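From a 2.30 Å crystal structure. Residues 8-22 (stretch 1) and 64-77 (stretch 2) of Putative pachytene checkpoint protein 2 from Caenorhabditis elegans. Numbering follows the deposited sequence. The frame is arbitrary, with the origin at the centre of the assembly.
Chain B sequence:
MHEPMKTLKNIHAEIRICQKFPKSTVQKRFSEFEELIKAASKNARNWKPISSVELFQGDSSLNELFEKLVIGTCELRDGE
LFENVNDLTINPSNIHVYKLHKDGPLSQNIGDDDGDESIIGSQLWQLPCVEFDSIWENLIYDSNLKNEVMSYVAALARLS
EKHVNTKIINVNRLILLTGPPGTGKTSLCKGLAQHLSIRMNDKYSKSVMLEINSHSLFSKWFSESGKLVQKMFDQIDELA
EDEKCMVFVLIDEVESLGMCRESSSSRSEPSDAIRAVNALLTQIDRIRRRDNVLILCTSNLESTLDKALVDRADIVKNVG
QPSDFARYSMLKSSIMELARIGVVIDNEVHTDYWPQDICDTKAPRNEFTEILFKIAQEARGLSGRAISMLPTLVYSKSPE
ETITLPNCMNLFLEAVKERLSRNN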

ATOM      1  N   LEU B   8       0.962  27.510 -55.272  1.00 94.24           N
ATOM      2  CA  LEU B   8       0.486  26.519 -54.314  1.00 90.48           C
ATOM      3  C   LEU B   8      -0.950  26.835 -53.919  1.00 97.63           C
ATOM      4  O   LEU B   8      -1.320  28.002 -53.778  1.00 98.52           O
ATOM      5  N   LYS B   9      -1.752  25.790 -53.730  1.00103.35           N
ATOM      6  CA  LYS B   9      -3.201  25.945 -53.623  1.00106.48           C
ATOM      7  C   LYS B   9      -3.664  26.817 -52.451  1.00104.32           C
ATOM      8  O   LYS B   9      -4.334  27.828 -52.664  1.00102.27           O
ATOM      9  N   ASN B  10      -3.321  26.438 -51.224  1.00104.40           N
ATOM     10  CA  ASN B  10      -3.736  27.230 -50.068  1.00107.13           C
ATOM     11  C   ASN B  10      -2.574  27.801 -49.270  1.00100.39           C
ATOM     12  O   ASN B  10      -1.844  27.076 -48.591  1.00 97.82           O
ATOM     13  N   ILE B  11      -2.417  29.115 -49.362  1.00 94.13           N
ATOM     14  CA  ILE B  11      -1.441  29.836 -48.566  1.00 84.78           C
ATOM     15  C   ILE B  11      -2.158  30.966 -47.843  1.00 74.62           C
ATOM     16  O   ILE B  11      -3.044  31.606 -48.409  1.00 74.74           O
ATOM     17  N   HIS B  12      -1.778  31.209 -46.594  1.00 68.03           N
ATOM     18  CA  HIS B  12      -2.441  32.224 -45.791  1.00 64.25           C
ATOM     19  C   HIS B  12      -1.562  33.452 -45.592  1.00 58.59           C
ATOM     20  O   HIS B  12      -0.342  33.395 -45.758  1.00 59.02           O
ATOM     21  N   ALA B  13      -2.191  34.565 -45.237  1.00 50.69           N
ATOM     22  CA  ALA B  13      -1.452  35.771 -44.913  1.00 54.93           C
ATOM     23  C   ALA B  13      -2.066  36.473 -43.706  1.00 62.57           C
ATOM     24  O   ALA B  13      -3.266  36.753 -43.678  1.00 67.10           O
ATOM     25  N   GLU B  14      -1.234  36.741 -42.707  1.00 56.83           N
ATOM     26  CA  GLU B  14      -1.661  37.453 -41.514  1.00 59.61           C
ATOM     27  C   GLU B  14      -1.064  38.848 -41.539  1.00 60.45           C
ATOM     28  O   GLU B  14       0.141  39.006 -41.719  1.00 58.88           O
ATOM     29  N   ILE B  15      -1.907  39.860 -41.374  1.00 58.42           N
ATOM     30  CA  ILE B  15      -1.449  41.240 -41.429  1.00 50.01           C
ATOM     31  C   ILE B  15      -1.867  42.010 -40.185  1.00 54.37           C
ATOM     32  O   ILE B  15      -3.055  42.135 -39.893  1.00 65.66           O
ATOM     33  N   ARG B  16      -0.886  42.523 -39.451  1.00 47.71           N
ATOM     34  CA  ARG B  16      -1.163  43.327 -38.267  1.00 49.18           C
ATOM     35  C   ARG B  16      -1.272  44.806 -38.623  1.00 55.27           C
ATOM     36  O   ARG B  16      -0.300  45.417 -39.070  1.00 62.01           O
ATOM     37  N   ILE B  17      -2.455  45.380 -38.424  1.00 54.00           N
ATOM     38  CA  ILE B  17      -2.652  46.811 -38.636  1.00 56.11           C
ATOM     39  C   ILE B  17      -2.474  47.603 -37.346  1.00 66.98           C
ATOM     40  O   ILE B  17      -2.353  47.029 -36.262  1.00 72.71           O
ATOM     41  N   CYS B  18      -2.457  48.925 -37.471  1.00 72.89           N
ATOM     42  CA  CYS B  18      -2.360  49.801 -36.310  1.00 75.80           C
ATOM     43  C   CYS B  18      -3.671  49.813 -35.540  1.00 83.44           C
ATOM     44  O   CYS B  18      -4.727  49.515 -36.097  1.00 86.63           O
ATOM     45  N   GLN B  19      -3.602  50.160 -34.259  1.00 89.97           N
ATOM     46  CA  GLN B  19      -4.809  50.334 -33.462  1.00 98.02           C
ATOM     47  C   GLN B  19      -5.593  51.521 -33.998  1.00110.45           C
ATOM     48  O   GLN B  19      -6.819  51.468 -34.098  1.00118.90           O
ATOM     49  N   LYS B  20      -4.878  52.587 -34.352  1.00110.27           N
ATOM     50  CA  LYS B  20      -5.504  53.795 -34.889  1.00107.98           C
ATOM     51  C   LYS B  20      -6.190  53.522 -36.222  1.00110.55           C
ATOM     52  O   LYS B  20      -7.093  54.256 -36.619  1.00114.47           O
ATOM     53  N   PHE B  21      -5.755  52.470 -36.909  1.00107.71           N
ATOM     54  CA  PHE B  21      -6.444  52.013 -38.108  1.00103.54           C
ATOM     55  C   PHE B  21      -7.819  51.474 -37.713  1.00101.91           C
ATOM     56  O   PHE B  21      -7.913  50.509 -36.951  1.00104.34           O
ATOM     57  N   PRO B  22      -8.890  52.102 -38.226  1.00 95.21           N
ATOM     58  CA  PRO B  22     -10.261  51.658 -37.953  1.00 93.10           C
ATOM     59  C   PRO B  22     -10.596  50.356 -38.674  1.00100.41           C
ATOM     60  O   PRO B  22     -10.378  50.251 -39.880  1.00104.25           O
ATOM     61  N   GLU B  64       2.211  52.289 -45.243  1.00 57.07           N
ATOM     62  CA  GLU B  64       1.280  53.029 -44.398  1.00 66.27           C
ATOM     63  C   GLU B  64       0.102  52.158 -43.967  1.00 73.65           C
ATOM     64  O   GLU B  64      -0.694  52.558 -43.120  1.00 82.95           O
ATOM     65  N   LEU B  65       0.004  50.963 -44.543  1.00 70.67           N
ATOM     66  CA  LEU B  65      -1.113  50.059 -44.274  1.00 66.16           C
ATOM     67  C   LEU B  65      -0.880  49.148 -43.074  1.00 65.44           C
ATOM     68  O   LEU B  65      -1.737  49.032 -42.199  1.00 69.69           O
ATOM     69  N   PHE B  66       0.278  48.498 -43.038  1.00 64.51           N
ATOM     70  CA  PHE B  66       0.516  47.435 -42.069  1.00 63.28           C
ATOM     71  C   PHE B  66       1.649  47.723 -41.089  1.00 68.11           C
ATOM     72  O   PHE B  66       2.475  48.610 -41.304  1.00 76.05           O
ATOM     73  N   GLU B  67       1.670  46.952 -40.008  1.00 67.51           N
ATOM     74  CA  GLU B  67       2.713  47.047 -38.999  1.00 62.59           C
ATOM     75  C   GLU B  67       3.634  45.840 -39.133  1.00 52.03           C
ATOM     76  O   GLU B  67       4.821  45.908 -38.825  1.00 54.25           O
ATOM     77  N   LYS B  68       3.068  44.738 -39.615  1.00 57.74           N
ATOM     78  CA  LYS B  68       3.802  43.494 -39.816  1.00 56.98           C
ATOM     79  C   LYS B  68       2.925  42.498 -40.563  1.00 58.50           C
ATOM     80  O   LYS B  68       1.728  42.391 -40.292  1.00 65.47           O
ATOM     81  N   LEU B  69       3.507  41.784 -41.519  1.00 55.68           N
ATOM     82  CA  LEU B  69       2.751  40.766 -42.231  1.00 54.45           C
ATOM     83  C   LEU B  69       3.513  39.450 -42.269  1.00 58.97           C
ATOM     84  O   LEU B  69       4.744  39.431 -42.266  1.00 58.09           O
ATOM     85  N   VAL B  70       2.766  38.352 -42.288  1.00 62.61           N
ATOM     86  CA  VAL B  70       3.336  37.017 -42.411  1.00 56.64           C
ATOM     87  C   VAL B  70       2.640  36.270 -43.538  1.00 57.71           C
ATOM     88  O   VAL B  70       1.417  36.304 -43.646  1.00 55.39           O
ATOM     89  N   ILE B  71       3.422  35.611 -44.386  1.00 60.70           N
ATOM     90  CA  ILE B  71       2.871  34.726 -45.405  1.00 55.11           C
ATOM     91  C   ILE B  71       3.373  33.309 -45.174  1.00 60.19           C
ATOM     92  O   ILE B  71       4.578  33.058 -45.186  1.00 64.95           O
ATOM     93  N   GLY B  72       2.449  32.381 -44.959  1.00 62.67           N
ATOM     94  CA  GLY B  72       2.833  31.030 -44.606  1.00 62.35           C
ATOM     95  C   GLY B  72       1.947  29.946 -45.179  1.00 68.08           C
ATOM     96  O   GLY B  72       0.752  30.147 -45.397  1.00 70.56           O
ATOM     97  N   THR B  73       2.549  28.789 -45.426  1.00 65.72           N
ATOM     98  CA  THR B  73       1.815  27.615 -45.869  1.00 64.86           C
ATOM     99  C   THR B  73       2.421  26.366 -45.254  1.00 74.62           C
ATOM    100  O   THR B  73       3.582  26.367 -44.842  1.00 80.62           O
ATOM    101  N   CYS B  74       1.634  25.299 -45.195  1.00 77.27           N
ATOM    102  CA  CYS B  74       2.107  24.037 -44.645  1.00 69.96           C
ATOM    103  C   CYS B  74       2.641  23.136 -45.753  1.00 65.64           C
ATOM    104  O   CYS B  74       3.214  22.083 -45.486  1.00 68.24           O
ATOM    105  N   GLU B  75       2.459  23.569 -46.998  1.00 65.90           N
ATOM    106  CA  GLU B  75       2.944  22.831 -48.160  1.00 72.11           C
ATOM    107  C   GLU B  75       4.457  22.958 -48.313  1.00 77.56           C
ATOM    108  O   GLU B  75       5.119  22.044 -48.806  1.00 83.48           O
ATOM    109  N   LEU B  76       4.997  24.098 -47.896  1.00 77.34           N
ATOM    110  CA  LEU B  76       6.424  24.368 -48.042  1.00 77.03           C
ATOM    111  C   LEU B  76       7.180  24.194 -46.734  1.00 72.99           C
ATOM    112  O   LEU B  76       6.592  24.212 -45.653  1.00 73.44           O
ATOM    113  N   ARG B  77       8.495  24.029 -46.848  1.00 70.95           N
ATOM    114  CA  ARG B  77       9.364  23.892 -45.689  1.00 68.61           C
ATOM    115  C   ARG B  77       9.329  25.178 -44.862  1.00 75.96           C
ATOM    116  O   ARG B  77       9.001  26.246 -45.380  1.00 75.01           O
TER

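Strands 12-16 and 68-72 run antiparallel, with 171° between their directions. The backbone ladder satisfies most of the polar atoms between them. His12 N donates to Gly72 O (3.0 Å), and Gly72 N returns a bond to His12 O (3.1 Å). Glu14 and Val70 repeat the pattern, with Glu14 N to Val70 O and Val70 N to Glu14 O both at 2.8 Å. Arg16 N donates to Lys68 O at 2.7 Å. Arg16 O accepts from Glu67 N at 2.7 Å and only weakly from Lys68 N at 3.5 Å, so the regular pairing shifts here.

Ala13, Ile15, Leu69 and Ile71 share one face of the sheet and are buried. Ile15 is m,t; its CG2 lies 3.6 Å from Phe66 CB and its CG1 4.0 Å from Leu69 CB. Ile71, also m,t, brings CG1 to 4.2 Å from Ala13 CB and CG2 to 3.8 Å from Ile11 CG2.

His12, Glu14, Arg16, Lys68 and Val70 point to the other face. Arg16 has chi1 t. Its NH1 forms a salt bridge with Glu67 OE1, a weak hydrogen bond at 3.3 Å. Lys68 CB lies over one face of the guanidinium. Arg16 NH2 and Lys68 NZ are 3.9 Å apart despite like charge; Lys68 NZ is hydrogen-bonded elsewhere in the structure. So are His12 ND1 and Glu14 OE2.

Beyond the strands, Thr73 (t) points toward stretch 1. Its OG1 donates to Asn10 O (3.2 Å) and accepts from Glu75 N (3.1 Å), so the hydroxyl serves both ways. Glu75 (m,t) also points inward, and its OE2 accepts from Asn10 N at 3.3 Å. Lys9 N is 3.5 Å from Glu75 OE2, but the angle is too poor for a bond. Leu8 (m,t) rests its CD1 3.6 Å from Leu76 CG.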

ATOM      1  CB  LEU B   8       1.391  26.481 -53.086  1.00 85.92           C
ATOM      2  CG  LEU B   8       2.887  26.478 -53.407  1.00 88.29           C
ATOM      3  CD1 LEU B   8       3.709  26.391 -52.134  1.00 85.26           C
ATOM      4  CD2 LEU B   8       3.242  25.345 -54.366  1.00 92.93           C
ATOM      5  CB  LYS B   9      -3.867  24.571 -53.546  1.00106.73           C
ATOM      6  CG  LYS B   9      -3.917  23.850 -54.886  1.00105.02           C
ATOM      7  CD  LYS B   9      -5.072  22.866 -54.940  1.00105.56           C
ATOM      8  CE  LYS B   9      -5.229  22.261 -56.327  1.00103.43           C
ATOM      9  NZ  LYS B   9      -6.386  21.324 -56.393  1.00101.06           N
ATOM     10  CB  ASN B  10      -4.624  26.406 -49.139  1.00114.74           C
ATOM     11  CG  ASN B  10      -6.081  26.830 -49.194  1.00116.79           C
ATOM     12  OD1 ASN B  10      -6.523  27.443 -50.167  1.00124.04           O
ATOM     13  ND2 ASN B  10      -6.832  26.510 -48.145  1.00109.12           N
ATOM     14  CB  ILE B  11      -0.299  30.404 -49.426  1.00 96.93           C
ATOM     15  CG1 ILE B  11       0.230  29.340 -50.386  1.00 99.25           C
ATOM     16  CG2 ILE B  11       0.822  30.928 -48.544  1.00106.35           C
ATOM     17  CD1 ILE B  11       1.402  29.803 -51.218  1.00 97.54           C
ATOM     18  CB  HIS B  12      -2.845  31.645 -44.434  1.00 70.58           C
ATOM     19  CG  HIS B  12      -3.825  30.518 -44.528  1.00 83.39           C
ATOM     20  ND1 HIS B  12      -5.177  30.686 -44.303  1.00 90.15           N
ATOM     21  CD2 HIS B  12      -3.653  29.209 -44.822  1.00 87.38           C
ATOM     22  CE1 HIS B  12      -5.791  29.527 -44.455  1.00 93.10           C
ATOM     23  NE2 HIS B  12      -4.891  28.614 -44.771  1.00 91.67           N
ATOM     24  CB  ALA B  13      -1.403  36.705 -46.109  1.00 55.35           C
ATOM     25  CB  GLU B  14      -1.233  36.706 -40.250  1.00 65.62           C
ATOM     26  CG  GLU B  14      -1.645  35.242 -40.230  1.00 79.28           C
ATOM     27  CD  GLU B  14      -0.961  34.451 -39.128  1.00 89.87           C
ATOM     28  OE1 GLU B  14      -0.311  35.077 -38.262  1.00 96.36           O
ATOM     29  OE2 GLU B  14      -1.070  33.204 -39.132  1.00 87.17           O
ATOM     30  CB  ILE B  15      -1.996  41.959 -42.673  1.00 54.29           C
ATOM     31  CG1 ILE B  15      -1.537  41.246 -43.946  1.00 54.01           C
ATOM     32  CG2 ILE B  15      -1.557  43.414 -42.687  1.00 51.80           C
ATOM     33  CD1 ILE B  15      -2.105  41.847 -45.217  1.00 51.26           C
ATOM     34  CB  ARG B  16      -0.075  43.128 -37.210  1.00 55.54           C
ATOM     35  CG  ARG B  16      -0.380  43.807 -35.884  1.00 62.58           C
ATOM     36  CD  ARG B  16       0.884  44.289 -35.197  1.00 66.86           C
ATOM     37  NE  ARG B  16       1.891  43.239 -35.083  1.00 76.52           N
ATOM     38  CZ  ARG B  16       3.120  43.441 -34.623  1.00 83.80           C
ATOM     39  NH1 ARG B  16       3.491  44.653 -34.233  1.00 82.45           N
ATOM     40  NH2 ARG B  16       3.980  42.435 -34.553  1.00 89.38           N
ATOM     41  CB  ILE B  17      -4.047  47.119 -39.202  1.00 54.64           C
ATOM     42  CG1 ILE B  17      -5.113  46.334 -38.438  1.00 49.30           C
ATOM     43  CG2 ILE B  17      -4.103  46.805 -40.686  1.00 54.78           C
ATOM     44  CD1 ILE B  17      -6.511  46.532 -38.971  1.00 46.17           C
ATOM     45  CB  CYS B  18      -1.988  51.225 -36.731  1.00 74.90           C
ATOM     46  SG  CYS B  18      -0.252  51.660 -36.460  1.00153.11           S
ATOM     47  CB  GLN B  19      -4.482  50.535 -31.980  1.00 96.32           C
ATOM     48  CG  GLN B  19      -4.082  49.268 -31.232  1.00 94.97           C
ATOM     49  CD  GLN B  19      -2.643  48.858 -31.487  1.00 99.29           C
ATOM     50  OE1 GLN B  19      -1.850  49.629 -32.031  1.00 98.33           O
ATOM     51  NE2 GLN B  19      -2.298  47.638 -31.088  1.00100.58           N
ATOM     52  CB  LYS B  20      -4.474  54.920 -35.046  1.00101.03           C
ATOM     53  CG  LYS B  20      -4.094  55.593 -33.728  1.00 94.42           C
ATOM     54  CD  LYS B  20      -3.838  57.086 -33.900  1.00 82.61           C
ATOM     55  CE  LYS B  20      -2.354  57.397 -33.977  1.00 72.25           C
ATOM     56  NZ  LYS B  20      -2.107  58.846 -34.237  1.00 73.55           N
ATOM     57  CB  PHE B  21      -5.631  50.935 -38.832  1.00 96.36           C
ATOM     58  CG  PHE B  21      -5.987  50.769 -40.287  1.00 88.25           C
ATOM     59  CD1 PHE B  21      -7.245  50.314 -40.666  1.00 88.68           C
ATOM     60  CD2 PHE B  21      -5.056  51.051 -41.274  1.00 77.70           C
ATOM     61  CE1 PHE B  21      -7.567  50.159 -41.998  1.00 87.03           C
ATOM     62  CE2 PHE B  21      -5.373  50.898 -42.608  1.00 75.16           C
ATOM     63  CZ  PHE B  21      -6.630  50.453 -42.971  1.00 82.54           C
ATOM     64  CB  PRO B  22     -11.115  52.811 -38.484  1.00 92.65           C
ATOM     65  CG  PRO B  22     -10.291  53.416 -39.560  1.00 92.66           C
ATOM     66  CD  PRO B  22      -8.857  53.274 -39.121  1.00 91.85           C
ATOM     67  CB  GLU B  64       0.776  54.278 -45.124  1.00 74.85           C
ATOM     68  CG  GLU B  64       1.835  55.357 -45.326  1.00 87.35           C
ATOM     69  CD  GLU B  64       1.328  56.533 -46.146  1.00100.03           C
ATOM     70  OE1 GLU B  64       0.315  56.374 -46.858  1.00105.15           O
ATOM     71  OE2 GLU B  64       1.941  57.620 -46.078  1.00104.82           O
ATOM     72  CB  LEU B  65      -1.404  49.192 -45.502  1.00 66.50           C
ATOM     73  CG  LEU B  65      -1.952  49.865 -46.760  1.00 72.33           C
ATOM     74  CD1 LEU B  65      -2.075  48.854 -47.889  1.00 70.99           C
ATOM     75  CD2 LEU B  65      -3.295  50.509 -46.478  1.00 79.18           C
ATOM     76  CB  PHE B  66       0.808  46.126 -42.802  1.00 59.96           C
ATOM     77  CG  PHE B  66       2.155  46.086 -43.469  1.00 53.69           C
ATOM     78  CD1 PHE B  66       2.395  46.807 -44.624  1.00 49.32           C
ATOM     79  CD2 PHE B  66       3.179  45.316 -42.944  1.00 47.67           C
ATOM     80  CE1 PHE B  66       3.633  46.765 -45.242  1.00 44.86           C
ATOM     81  CE2 PHE B  66       4.417  45.270 -43.557  1.00 45.05           C
ATOM     82  CZ  PHE B  66       4.644  45.996 -44.707  1.00 45.47           C
ATOM     83  CB  GLU B  67       2.099  47.118 -37.596  1.00 77.90           C
ATOM     84  CG  GLU B  67       2.858  47.996 -36.612  1.00 91.49           C
ATOM     85  CD  GLU B  67       2.057  48.298 -35.354  1.00105.03           C
ATOM     86  OE1 GLU B  67       1.627  47.344 -34.669  1.00106.98           O
ATOM     87  OE2 GLU B  67       1.853  49.495 -35.052  1.00110.77           O
ATOM     88  CB  LYS B  68       4.258  42.912 -38.474  1.00 67.55           C
ATOM     89  CG  LYS B  68       4.661  41.446 -38.500  1.00 75.93           C
ATOM     90  CD  LYS B  68       5.270  41.041 -37.162  1.00 81.87           C
ATOM     91  CE  LYS B  68       5.206  39.539 -36.941  1.00 83.82           C
ATOM     92  NZ  LYS B  68       5.771  39.144 -35.619  1.00 83.90           N
ATOM     93  CB  LEU B  69       2.408  41.231 -43.652  1.00 53.71           C
ATOM     94  CG  LEU B  69       3.472  41.168 -44.749  1.00 53.59           C
ATOM     95  CD1 LEU B  69       3.427  39.849 -45.516  1.00 43.90           C
ATOM     96  CD2 LEU B  69       3.303  42.337 -45.699  1.00 62.84           C
ATOM     97  CB  VAL B  70       3.195  36.201 -41.112  1.00 58.17           C
ATOM     98  CG1 VAL B  70       4.004  34.913 -41.204  1.00 51.23           C
ATOM     99  CG2 VAL B  70       3.627  37.022 -39.906  1.00 68.45           C
ATOM    100  CB  ILE B  71       3.248  35.180 -46.818  1.00 59.66           C
ATOM    101  CG1 ILE B  71       2.675  36.568 -47.095  1.00 61.40           C
ATOM    102  CG2 ILE B  71       2.744  34.181 -47.851  1.00 60.58           C
ATOM    103  CD1 ILE B  71       2.946  37.065 -48.491  1.00 60.35           C
ATOM    104  CB  THR B  73       1.828  27.472 -47.392  1.00 67.95           C
ATOM    105  OG1 THR B  73       1.106  26.291 -47.762  1.00 65.39           O
ATOM    106  CG2 THR B  73       3.260  27.356 -47.888  1.00 70.65           C
ATOM    107  CB  CYS B  74       0.986  23.341 -43.872  1.00 77.97           C
ATOM    108  SG  CYS B  74       0.369  24.301 -42.457  1.00 84.45           S
ATOM    109  CB  GLU B  75       2.257  23.325 -49.436  1.00 81.36           C
ATOM    110  CG  GLU B  75       0.739  23.288 -49.391  1.00 98.79           C
ATOM    111  CD  GLU B  75       0.103  23.854 -50.649  1.00111.61           C
ATOM    112  OE1 GLU B  75       0.152  23.177 -51.698  1.00115.49           O
ATOM    113  OE2 GLU B  75      -0.441  24.978 -50.590  1.00114.78           O
ATOM    114  CB  LEU B  76       6.655  25.783 -48.581  1.00 74.02           C
ATOM    115  CG  LEU B  76       6.685  25.960 -50.102  1.00 71.48           C
ATOM    116  CD1 LEU B  76       6.945  27.414 -50.464  1.00 66.18           C
ATOM    117  CD2 LEU B  76       7.732  25.052 -50.731  1.00 74.15           C
ATOM    118  CB  ARG B  77      10.791  23.554 -46.136  1.00 72.57           C
ATOM    119  CG  ARG B  77      11.772  23.299 -45.004  1.00 86.63           C
ATOM    120  CD  ARG B  77      13.116  22.818 -45.519  1.00102.28           C
ATOM    121  NE  ARG B  77      13.152  21.367 -45.668  1.00118.36           N
ATOM    122  CZ  ARG B  77      12.943  20.724 -46.813  1.00130.23           C
ATOM    123  NH1 ARG B  77      12.685  21.404 -47.923  1.00133.15           N
ATOM    124  NH2 ARG B  77      12.997  19.398 -46.849  1.00135.22           N
TER